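N-acyl homoserine lactonase AiiA (Bacillus thuringiensis subsp. kurstaki, PDB 5EH9) hydrolyses the lactone ring of N-acyl homoserine lactones, using two zinc ions, and accepts short and long acyl chains. Local coordinates at residues L108-A113 with E139-C144. Numbering follows the deposited sequence.
Sequences LHFDHA and EYMKEC. With ZN (zinc ion), chain B; ZN (zinc ion), chain C; HED (2-hydroxyethyl disulfide), chain K.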
loop_
_atom_site.group_PDB
_atom_site.type_symbol
_atom_site.label_atom_id
_atom_site.label_comp_id
_atom_site.label_asym_id
_atom_site.label_seq_id
_atom_site.Cartn_x
_atom_site.Cartn_y
_atom_site.Cartn_z
ATOM N N LEU A 108 5.734 -4.340 3.588
ATOM C CA LEU A 108 5.302 -5.651 4.083
ATOM C C LEU A 108 4.547 -5.607 5.377
ATOM O O LEU A 108 4.369 -6.653 6.037
ATOM C CB LEU A 108 6.466 -6.662 4.097
ATOM C CG LEU A 108 7.156 -6.957 2.725
ATOM C CD1 LEU A 108 8.378 -7.803 2.949
ATOM C CD2 LEU A 108 6.149 -7.540 1.718
ATOM N N HIS A 109 4.008 -4.476 5.753
ATOM C CA HIS A 109 3.004 -4.390 6.815
ATOM C C HIS A 109 1.846 -5.288 6.500
ATOM O O HIS A 109 1.478 -5.526 5.369
ATOM C CB HIS A 109 2.569 -2.969 7.070
ATOM C CG HIS A 109 3.633 -2.152 7.758
ATOM N ND1 HIS A 109 3.521 -0.768 7.915
ATOM C CD2 HIS A 109 4.793 -2.496 8.344
ATOM C CE1 HIS A 109 4.596 -0.319 8.563
ATOM N NE2 HIS A 109 5.390 -1.331 8.788
ATOM N N PHE A 110 1.164 -5.732 7.555
ATOM C CA PHE A 110 0.079 -6.744 7.416
ATOM C C PHE A 110 -1.057 -6.332 6.566
ATOM O O PHE A 110 -1.759 -7.177 5.978
ATOM C CB PHE A 110 -0.363 -7.272 8.779
ATOM C CG PHE A 110 -1.472 -6.480 9.366
ATOM C CD1 PHE A 110 -1.291 -5.192 9.841
ATOM C CD2 PHE A 110 -2.703 -6.986 9.353
ATOM C CE1 PHE A 110 -2.364 -4.448 10.286
ATOM C CE2 PHE A 110 -3.778 -6.298 9.942
ATOM C CZ PHE A 110 -3.608 -4.995 10.336
ATOM N N ASP A 111 -1.326 -4.985 6.537
ATOM C CA ASP A 111 -2.360 -4.444 5.725
ATOM C C ASP A 111 -2.052 -4.182 4.261
ATOM O O ASP A 111 -2.903 -3.766 3.510
ATOM C CB ASP A 111 -2.972 -3.168 6.383
ATOM C CG ASP A 111 -1.923 -2.046 6.605
ATOM O OD1 ASP A 111 -0.834 -2.406 7.142
ATOM O OD2 ASP A 111 -2.231 -0.876 6.288
ATOM N N HIS A 112 -0.842 -4.578 3.882
ATOM C CA HIS A 112 -0.364 -4.443 2.538
ATOM C C HIS A 112 0.174 -5.697 1.895
ATOM O O HIS A 112 0.174 -5.793 0.661
ATOM C CB HIS A 112 0.776 -3.362 2.504
ATOM C CG HIS A 112 0.284 -2.048 2.932
ATOM N ND1 HIS A 112 -0.120 -1.077 2.057
ATOM C CD2 HIS A 112 0.084 -1.559 4.160
ATOM C CE1 HIS A 112 -0.624 -0.070 2.738
ATOM N NE2 HIS A 112 -0.462 -0.330 4.026
ATOM N N ALA A 113 0.571 -6.683 2.693
ATOM C CA ALA A 113 1.193 -7.887 2.190
ATOM C C ALA A 113 0.554 -9.163 2.784
ATOM O O ALA A 113 1.098 -10.240 2.615
ATOM C CB ALA A 113 2.675 -7.876 2.446
ATOM N N GLU A 139 7.188 -6.038 14.176
ATOM C CA GLU A 139 5.912 -5.589 13.541
ATOM C C GLU A 139 5.565 -6.415 12.315
ATOM O O GLU A 139 4.519 -6.138 11.663
ATOM C CB GLU A 139 5.792 -4.074 13.205
ATOM C CG GLU A 139 6.647 -3.451 12.102
ATOM C CD GLU A 139 8.091 -3.135 12.574
ATOM O OE1 GLU A 139 8.534 -3.643 13.665
ATOM O OE2 GLU A 139 8.863 -2.344 11.919
ATOM N N TYR A 140 6.397 -7.414 11.953
ATOM C CA TYR A 140 6.093 -8.178 10.700
ATOM C C TYR A 140 5.536 -9.540 11.035
ATOM O O TYR A 140 6.088 -10.284 11.799
ATOM C CB TYR A 140 7.319 -8.285 9.785
ATOM C CG TYR A 140 7.706 -6.939 9.137
ATOM C CD1 TYR A 140 7.063 -6.504 8.068
ATOM C CD2 TYR A 140 8.629 -6.085 9.768
ATOM C CE1 TYR A 140 7.389 -5.300 7.476
ATOM C CE2 TYR A 140 8.946 -4.862 9.231
ATOM C CZ TYR A 140 8.315 -4.482 8.090
ATOM O OH TYR A 140 8.671 -3.264 7.549
ATOM N N MET A 141 4.453 -9.827 10.393
ATOM C CA MET A 141 3.780 -11.089 10.491
ATOM C C MET A 141 4.384 -12.113 9.555
ATOM O O MET A 141 4.776 -11.774 8.421
ATOM C CB MET A 141 2.249 -10.928 10.178
ATOM C CG MET A 141 1.565 -9.960 11.129
ATOM S SD MET A 141 -0.221 -10.040 10.906
ATOM C CE MET A 141 -0.663 -11.594 11.594
ATOM N N LYS A 142 4.347 -13.397 9.927
ATOM C CA LYS A 142 4.881 -14.485 9.106
ATOM C C LYS A 142 4.205 -14.498 7.741
ATOM O O LYS A 142 4.838 -14.856 6.733
ATOM C CB LYS A 142 4.742 -15.784 9.877
ATOM C CG LYS A 142 5.618 -15.816 11.182
ATOM C CD LYS A 142 7.177 -15.560 11.021
ATOM C CE LYS A 142 8.010 -16.409 11.959
ATOM N NZ LYS A 142 7.963 -17.852 11.614
ATOM N N GLU A 143 2.912 -14.167 7.724
ATOM C CA GLU A 143 2.124 -14.169 6.523
ATOM C C GLU A 143 2.686 -13.230 5.442
ATOM O O GLU A 143 2.380 -13.379 4.220
ATOM C CB GLU A 143 0.642 -13.750 6.806
ATOM C CG GLU A 143 -0.132 -14.724 7.641
ATOM C CD GLU A 143 -0.118 -14.431 9.111
ATOM O OE1 GLU A 143 0.924 -13.980 9.652
ATOM O OE2 GLU A 143 -1.186 -14.757 9.696
ATOM N N CYS A 144 3.448 -12.216 5.858
ATOM C CA CYS A 144 3.942 -11.135 5.027
ATOM C C CYS A 144 5.330 -11.391 4.529
ATOM O O CYS A 144 5.810 -10.595 3.710
ATOM C CB CYS A 144 3.831 -9.849 5.803
ATOM S SG CYS A 144 2.117 -9.477 6.124
HETATM ZN ZN ZN B . -0.868 0.814 5.700
HETATM ZN ZN ZN C . 2.284 0.562 6.765
HETATM C C1 HED K . 2.595 -9.835 15.461
HETATM O O1 HED K . 1.305 -10.511 15.565
HETATM C C2 HED K . 2.447 -8.306 15.642
HETATM S S3 HED K . 2.562 -7.399 14.039
HETATM S S4 HED K . 2.109 -5.411 14.324
HETATM C C5 HED K . 1.797 -4.694 12.673
HETATM C C6 HED K . 2.030 -3.143 12.701
HETATM O O6 HED K . 2.138 -2.531 11.363
HETATM O O HOH W 1 3.545 -7.720 8.589
HETATM O O HOH W 2 8.051 -1.249 9.646
HETATM O O HOH W 3 2.515 -5.253 10.088
HETATM O O HOH W 4 0.375 0.197 7.171
#
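Cys144 is the main bump of this contact. Its side chain enters the hollow formed by Leu108 O, the backbone of Phe110 and the methyl of Ala113. Cys144 CB lies 3.2 Å from Leu108 O, and Cys144 SG 3.6 Å from Phe110 CA. With chi1 at -65°, SG stands anti to the carbonyl carbon and faces the turn 110-113. Nearby, Met141 SD packs 3.5 Å from Phe110 CB. It lies 5.0 Å from the Phe110 ring centroid, 54° off the normal, an oblique Met-aromatic contact. The Tyr140 ring meets residues 108-109. Leu108 O lies at its edge, 3.4 Å from Tyr140 CD1, and Leu108 CB is 3.8 Å from Tyr140 CE1. The His109 and Tyr140 ring planes meet obliquely, 41° apart.

No direct hydrogen bond joins the segments; waters bridge them. One links Leu108 O to Met141 N. Another accepts from His109 NE2 and donates to Tyr140 OH and Glu139 OE2, which also salt-bridges Arg137. A third joins Phe110 N, Glu139 O and the hydroxyethyl disulfide, whose O6 sits 3.9 Å above the His109 ring centre. His109 ND1 binds one zinc at 2.1 Å, with His107, His172 and Asp194. Asp111 and His112 bind the other, with His238 and Asp194; a water bridges both metals. The metallo-beta-lactamase HxHxDH motif supplies four of these ligands.

Helix 128-134 covers Leu108 and Tyr140 through Ala134; its Glu130 bonds Tyr140 OH. Strand 76-79 meets the Phe110 ring. Between helix 128-134 and strand 151-154, loop 139-144 packs against the zinc-binding turn 110-113.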